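Side-chain contacts in PAC2 family protein (Mycobacterium tuberculosis, PDB 2WAM), which is of unknown function, a PAC2 family member whose chain folds around a mixed beta sheet flanked by helices and represents a duplicated actinobacterial gene family: residues G79-L84 and F237-P242; T180-V185 and Y244-D249. All blocks are in the same frame, centred on the assembly; numbering follows the deposited sequence.

Interaction 1 (G79-L84 and F237-P242)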
loop_
_atom_site.group_PDB
_atom_site.type_symbol
_atom_site.label_atom_id
_atom_site.label_comp_id
_atom_site.label_asym_id
_atom_site.label_seq_id
_atom_site.Cartn_x
_atom_site.Cartn_y
_atom_site.Cartn_z
ATOM N N GLY A 79 23.756 -31.328 12.879
ATOM C CA GLY A 79 22.913 -32.433 13.295
ATOM C C GLY A 79 21.487 -32.255 12.813
ATOM O O GLY A 79 20.607 -33.037 13.156
ATOM N N HIS A 80 21.262 -31.221 12.009
ATOM C CA HIS A 80 19.915 -30.830 11.626
ATOM C C HIS A 80 19.039 -30.721 12.870
ATOM O O HIS A 80 17.827 -30.899 12.804
ATOM C CB HIS A 80 19.333 -31.818 10.614
ATOM C CG HIS A 80 20.192 -32.008 9.397
ATOM N ND1 HIS A 80 20.320 -33.220 8.751
ATOM C CD2 HIS A 80 20.984 -31.137 8.724
ATOM C CE1 HIS A 80 21.146 -33.084 7.726
ATOM N NE2 HIS A 80 21.569 -31.833 7.694
ATOM N N ALA A 81 19.662 -30.410 14.002
ATOM C CA ALA A 81 18.977 -30.474 15.293
ATOM C C ALA A 81 17.777 -29.532 15.433
ATOM O O ALA A 81 16.804 -29.875 16.104
ATOM C CB ALA A 81 19.958 -30.274 16.440
ATOM N N ILE A 82 17.848 -28.356 14.809
ATOM C CA ILE A 82 16.747 -27.399 14.855
ATOM C C ILE A 82 15.528 -27.921 14.088
ATOM O O ILE A 82 14.401 -27.889 14.588
ATOM C CB ILE A 82 17.132 -26.039 14.250
ATOM C CG1 ILE A 82 18.484 -25.554 14.768
ATOM C CG2 ILE A 82 16.043 -24.998 14.530
ATOM C CD1 ILE A 82 18.378 -24.655 15.939
ATOM N N ARG A 83 15.750 -28.379 12.863
ATOM C CA ARG A 83 14.655 -28.886 12.069
ATOM C C ARG A 83 13.987 -30.041 12.821
ATOM O O ARG A 83 12.768 -30.078 12.973
ATOM C CB ARG A 83 15.150 -29.347 10.688
ATOM C CG ARG A 83 14.056 -29.963 9.823
ATOM C CD ARG A 83 14.538 -30.352 8.443
ATOM N NE ARG A 83 15.795 -31.110 8.443
ATOM C CZ ARG A 83 15.892 -32.441 8.543
ATOM N NH1 ARG A 83 14.808 -33.202 8.679
ATOM N NH2 ARG A 83 17.086 -33.017 8.507
ATOM N N LEU A 84 14.799 -30.972 13.306
ATOM C CA LEU A 84 14.295 -32.163 13.969
ATOM C C LEU A 84 13.464 -31.852 15.208
ATOM O O LEU A 84 12.421 -32.470 15.434
ATOM C CB LEU A 84 15.458 -33.095 14.329
ATOM C CG LEU A 84 16.163 -33.695 13.115
ATOM C CD1 LEU A 84 17.397 -34.482 13.544
ATOM C CD2 LEU A 84 15.196 -34.561 12.313
ATOM N N PHE A 237 19.586 -21.759 23.947
ATOM C CA PHE A 237 20.450 -22.914 24.111
ATOM C C PHE A 237 21.088 -23.289 22.791
ATOM O O PHE A 237 20.410 -23.497 21.792
ATOM C CB PHE A 237 19.663 -24.087 24.690
ATOM C CG PHE A 237 19.044 -23.788 26.007
ATOM C CD1 PHE A 237 17.680 -23.566 26.109
ATOM C CD2 PHE A 237 19.830 -23.700 27.149
ATOM C CE1 PHE A 237 17.097 -23.278 27.343
ATOM C CE2 PHE A 237 19.269 -23.412 28.378
ATOM C CZ PHE A 237 17.892 -23.202 28.478
ATOM N N THR A 238 22.406 -23.357 22.790
ATOM C CA THR A 238 23.138 -23.741 21.609
ATOM C C THR A 238 23.815 -25.071 21.895
ATOM O O THR A 238 24.755 -25.150 22.682
ATOM C CB THR A 238 24.170 -22.686 21.255
ATOM O OG1 THR A 238 23.510 -21.423 21.088
ATOM C CG2 THR A 238 24.884 -23.066 19.975
ATOM N N VAL A 239 23.305 -26.120 21.269
ATOM C CA VAL A 239 23.771 -27.474 21.530
ATOM C C VAL A 239 25.034 -27.785 20.706
ATOM O O VAL A 239 25.205 -27.269 19.592
ATOM C CB VAL A 239 22.625 -28.511 21.303
ATOM C CG1 VAL A 239 22.027 -28.407 19.881
ATOM C CG2 VAL A 239 23.088 -29.913 21.599
ATOM N N HIS A 240 25.928 -28.601 21.265
ATOM C CA HIS A 240 27.176 -28.940 20.584
ATOM C C HIS A 240 27.098 -30.265 19.837
ATOM O O HIS A 240 26.820 -31.305 20.427
ATOM C CB HIS A 240 28.338 -28.958 21.573
ATOM C CG HIS A 240 28.567 -27.645 22.255
ATOM N ND1 HIS A 240 28.764 -27.535 23.612
ATOM C CD2 HIS A 240 28.615 -26.385 21.764
ATOM C CE1 HIS A 240 28.933 -26.264 23.929
ATOM N NE2 HIS A 240 28.846 -25.545 22.826
ATOM N N VAL A 241 27.342 -30.214 18.535
ATOM C CA VAL A 241 27.309 -31.406 17.694
ATOM C C VAL A 241 28.716 -31.760 17.222
ATOM O O VAL A 241 29.456 -30.890 16.751
ATOM C CB VAL A 241 26.418 -31.200 16.439
ATOM C CG1 VAL A 241 26.374 -32.468 15.600
ATOM C CG2 VAL A 241 25.017 -30.762 16.834
ATOM N N PRO A 242 29.096 -33.041 17.350
ATOM C CA PRO A 242 30.394 -33.488 16.833
ATOM C C PRO A 242 30.568 -33.009 15.389
ATOM O O PRO A 242 29.660 -33.231 14.586
ATOM C CB PRO A 242 30.272 -35.011 16.883
ATOM C CG PRO A 242 29.344 -35.269 18.004
ATOM C CD PRO A 242 28.350 -34.136 17.993
#
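Gly79 and Val241 bring the two backbones closest, their CA atoms 6.3 Å apart, and the distance widens to 8.4 Å between the CA atoms of Ala81 and Val239, where the chain enters helix 81-92. This is helix-on-sheet packing of an alpha/beta fold: the start of the helix and the glycine just ahead of it rest on one face of strand 234-242, an inner strand of the mixed sheet. The alternation of a beta strand selects the residues that take part, since Val239 and Val241 turn their side chains toward 79-84 while Thr238, just before Val239, turns away.

Ala81 points its methyl at the strand and meets CG1 of Val239, CB to CG1 4.4 Å, a loose apolar touch. Thr180 of the neighbouring strand and Ala253 of helix 251-265 also touch Ala81, and Leu257 of that helix touches Val239. His80, at the N-cap position, faces away from the strand, and its carbonyl oxygen accepts the first helical bond from the N of Leu84. Gly79 precedes it with a positive phi of 73°, which glycine tolerates readily, and offers bare backbone to Val241, while backbone hydrogen bonds join it to Thr246 and Tyr250. With CG1 of Val241 anti to the backbone N (chi1 -179°), that methyl lies in van der Waals contact with the N of Gly79, 3.9 Å away.

Interaction 2 (T180-V185 and Y244-D249)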
loop_
_atom_site.group_PDB
_atom_site.type_symbol
_atom_site.label_atom_id
_atom_site.label_comp_id
_atom_site.label_asym_id
_atom_site.label_seq_id
_atom_site.Cartn_x
_atom_site.Cartn_y
_atom_site.Cartn_z
ATOM N N THR A 180 22.435 -24.647 17.268
ATOM C CA THR A 180 23.467 -25.670 17.190
ATOM C C THR A 180 24.777 -25.000 16.815
ATOM O O THR A 180 24.798 -23.893 16.264
ATOM C CB THR A 180 23.208 -26.708 16.073
ATOM O OG1 THR A 180 23.534 -26.127 14.800
ATOM C CG2 THR A 180 21.774 -27.204 16.064
ATOM N N VAL A 181 25.870 -25.691 17.104
ATOM C CA VAL A 181 27.184 -25.308 16.616
ATOM C C VAL A 181 28.008 -26.591 16.576
ATOM O O VAL A 181 27.890 -27.430 17.467
ATOM C CB VAL A 181 27.841 -24.222 17.512
ATOM C CG1 VAL A 181 27.974 -24.705 18.948
ATOM C CG2 VAL A 181 29.199 -23.808 16.962
ATOM N N PRO A 182 28.800 -26.777 15.516
ATOM C CA PRO A 182 29.688 -27.946 15.477
ATOM C C PRO A 182 30.870 -27.701 16.399
ATOM O O PRO A 182 31.352 -26.580 16.438
ATOM C CB PRO A 182 30.161 -27.997 14.019
ATOM C CG PRO A 182 29.281 -27.016 13.271
ATOM C CD PRO A 182 28.843 -25.998 14.270
ATOM N N MET A 183 31.303 -28.715 17.142
ATOM C CA MET A 183 32.447 -28.580 18.035
ATOM C C MET A 183 33.278 -29.847 17.990
ATOM O O MET A 183 32.787 -30.921 17.626
ATOM C CB MET A 183 31.999 -28.314 19.477
ATOM C CG MET A 183 31.202 -27.033 19.653
ATOM S SD MET A 183 32.217 -25.541 19.548
ATOM C CE MET A 183 33.084 -25.617 21.112
ATOM N N ALA A 184 34.545 -29.718 18.355
ATOM C CA ALA A 184 35.410 -30.878 18.477
ATOM C C ALA A 184 35.035 -31.682 19.729
ATOM O O ALA A 184 35.649 -31.525 20.781
ATOM C CB ALA A 184 36.853 -30.440 18.531
ATOM N N VAL A 185 34.011 -32.526 19.606
ATOM C CA VAL A 185 33.544 -33.391 20.695
ATOM C C VAL A 185 33.100 -34.730 20.120
ATOM O O VAL A 185 32.666 -34.797 18.979
ATOM C CB VAL A 185 32.350 -32.770 21.482
ATOM C CG1 VAL A 185 32.815 -31.639 22.393
ATOM C CG2 VAL A 185 31.253 -32.293 20.532
ATOM N N TYR A 244 32.029 -34.069 12.912
ATOM C CA TYR A 244 31.876 -35.102 11.889
ATOM C C TYR A 244 30.415 -35.503 11.628
ATOM O O TYR A 244 30.132 -36.301 10.728
ATOM C CB TYR A 244 32.756 -36.321 12.176
ATOM C CG TYR A 244 32.571 -36.983 13.529
ATOM C CD1 TYR A 244 31.682 -38.053 13.691
ATOM C CD2 TYR A 244 33.303 -36.563 14.643
ATOM C CE1 TYR A 244 31.522 -38.678 14.920
ATOM C CE2 TYR A 244 33.146 -37.185 15.883
ATOM C CZ TYR A 244 32.256 -38.243 16.009
ATOM O OH TYR A 244 32.089 -38.854 17.231
ATOM N N LEU A 245 29.494 -34.934 12.405
ATOM C CA LEU A 245 28.072 -35.241 12.266
ATOM C C LEU A 245 27.255 -34.049 11.785
ATOM O O LEU A 245 26.028 -34.119 11.737
ATOM C CB LEU A 245 27.501 -35.732 13.593
ATOM C CG LEU A 245 28.023 -37.083 14.068
ATOM C CD1 LEU A 245 27.520 -37.404 15.488
ATOM C CD2 LEU A 245 27.637 -38.170 13.061
ATOM N N THR A 246 27.943 -32.969 11.422
ATOM C CA THR A 246 27.300 -31.699 11.099
ATOM C C THR A 246 26.230 -31.796 10.012
ATOM O O THR A 246 25.176 -31.166 10.113
ATOM C CB THR A 246 28.346 -30.650 10.680
ATOM O OG1 THR A 246 29.369 -30.593 11.670
ATOM C CG2 THR A 246 27.722 -29.284 10.562
ATOM N N GLN A 247 26.503 -32.573 8.969
ATOM C CA GLN A 247 25.608 -32.619 7.819
ATOM C C GLN A 247 24.756 -33.883 7.770
ATOM O O GLN A 247 24.383 -34.346 6.696
ATOM C CB GLN A 247 26.393 -32.446 6.516
ATOM C CG GLN A 247 27.129 -31.118 6.422
ATOM C CD GLN A 247 27.520 -30.758 4.997
ATOM O OE1 GLN A 247 27.635 -31.628 4.132
ATOM N NE2 GLN A 247 27.727 -29.468 4.747
ATOM N N THR A 248 24.447 -34.431 8.940
ATOM C CA THR A 248 23.584 -35.602 9.051
ATOM C C THR A 248 22.497 -35.352 10.095
ATOM O O THR A 248 22.599 -34.437 10.901
ATOM C CB THR A 248 24.371 -36.811 9.554
ATOM O OG1 THR A 248 24.347 -36.805 10.985
ATOM C CG2 THR A 248 25.817 -36.744 9.095
ATOM N N ASP A 249 21.465 -36.180 10.094
ATOM C CA ASP A 249 20.480 -36.149 11.162
ATOM C C ASP A 249 21.080 -36.701 12.438
ATOM O O ASP A 249 21.560 -37.838 12.462
ATOM C CB ASP A 249 19.268 -37.010 10.805
ATOM C CG ASP A 249 18.333 -36.336 9.839
ATOM O OD1 ASP A 249 17.509 -37.055 9.251
ATOM O OD2 ASP A 249 18.414 -35.103 9.662
#
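Pro182 lays the CB and CG side of its ring against the end of Thr246, the two side chains crossing at a slant where their backbones are 6.2 Å apart, CA to CA. The threonine meets the ring with both branches: OG1 is 3.6 Å from CB of Pro182, and CG2 is 3.9 Å from CG. A chi1 of -51° sets CG2 anti to the backbone N of Thr246 and OG1 beside that N. The hydroxyl touches the proline carbons by van der Waals contact alone; its polar partner is the carbonyl oxygen of His243, three residues earlier.

A second touch lies farther along, where the strand has given way to an inverse gamma turn centred on Ala184. Here the carbonyl oxygen of Val185 approaches the Tyr244 ring obliquely, 3.9 Å from CE2, while the phenol OH is hydrogen-bonded to ND1 of His187.

The loop that carries Thr246 is shaped by its own bonds, illustrating how a short connection can present a side chain to a sheet. Leu245 to Thr248 form a type I beta turn, and the O of Leu245 accepts from both the N of Thr248 (3.2 Å) and its OG1 (3.3 Å), which arrive from the same face of the carbonyl plane.

The contact joins the end of strand 174-183 to the link between strand 234-242 and helix 251-265, with Gln342 of helix 333-343 touching both Pro182 and Thr246, and Val299 and Leu302 of helix 293-315 packing on Tyr244.

From the N terminus, the chain passes first through 79-84 at the start of helix 81-92, then through 180-185 on strand 174-183, and returns by way of 237-242 and 244-249. Interaction 1 closes a loop of 152 residues and interaction 2 one of 58; because their segments alternate, the two closures cross instead of nesting. Strands 174-183 and 234-242 are parallel neighbours in the mixed sheet, so both contacts gather at one place on it, their centres about 8 Å apart. Asp249 joins them directly: its OD2 forms a salt bridge with Arg83 NH2 and probably a hydrogen bond with His80 ND1, tying the loop before helix 251-265 to the beginning of helix 81-92.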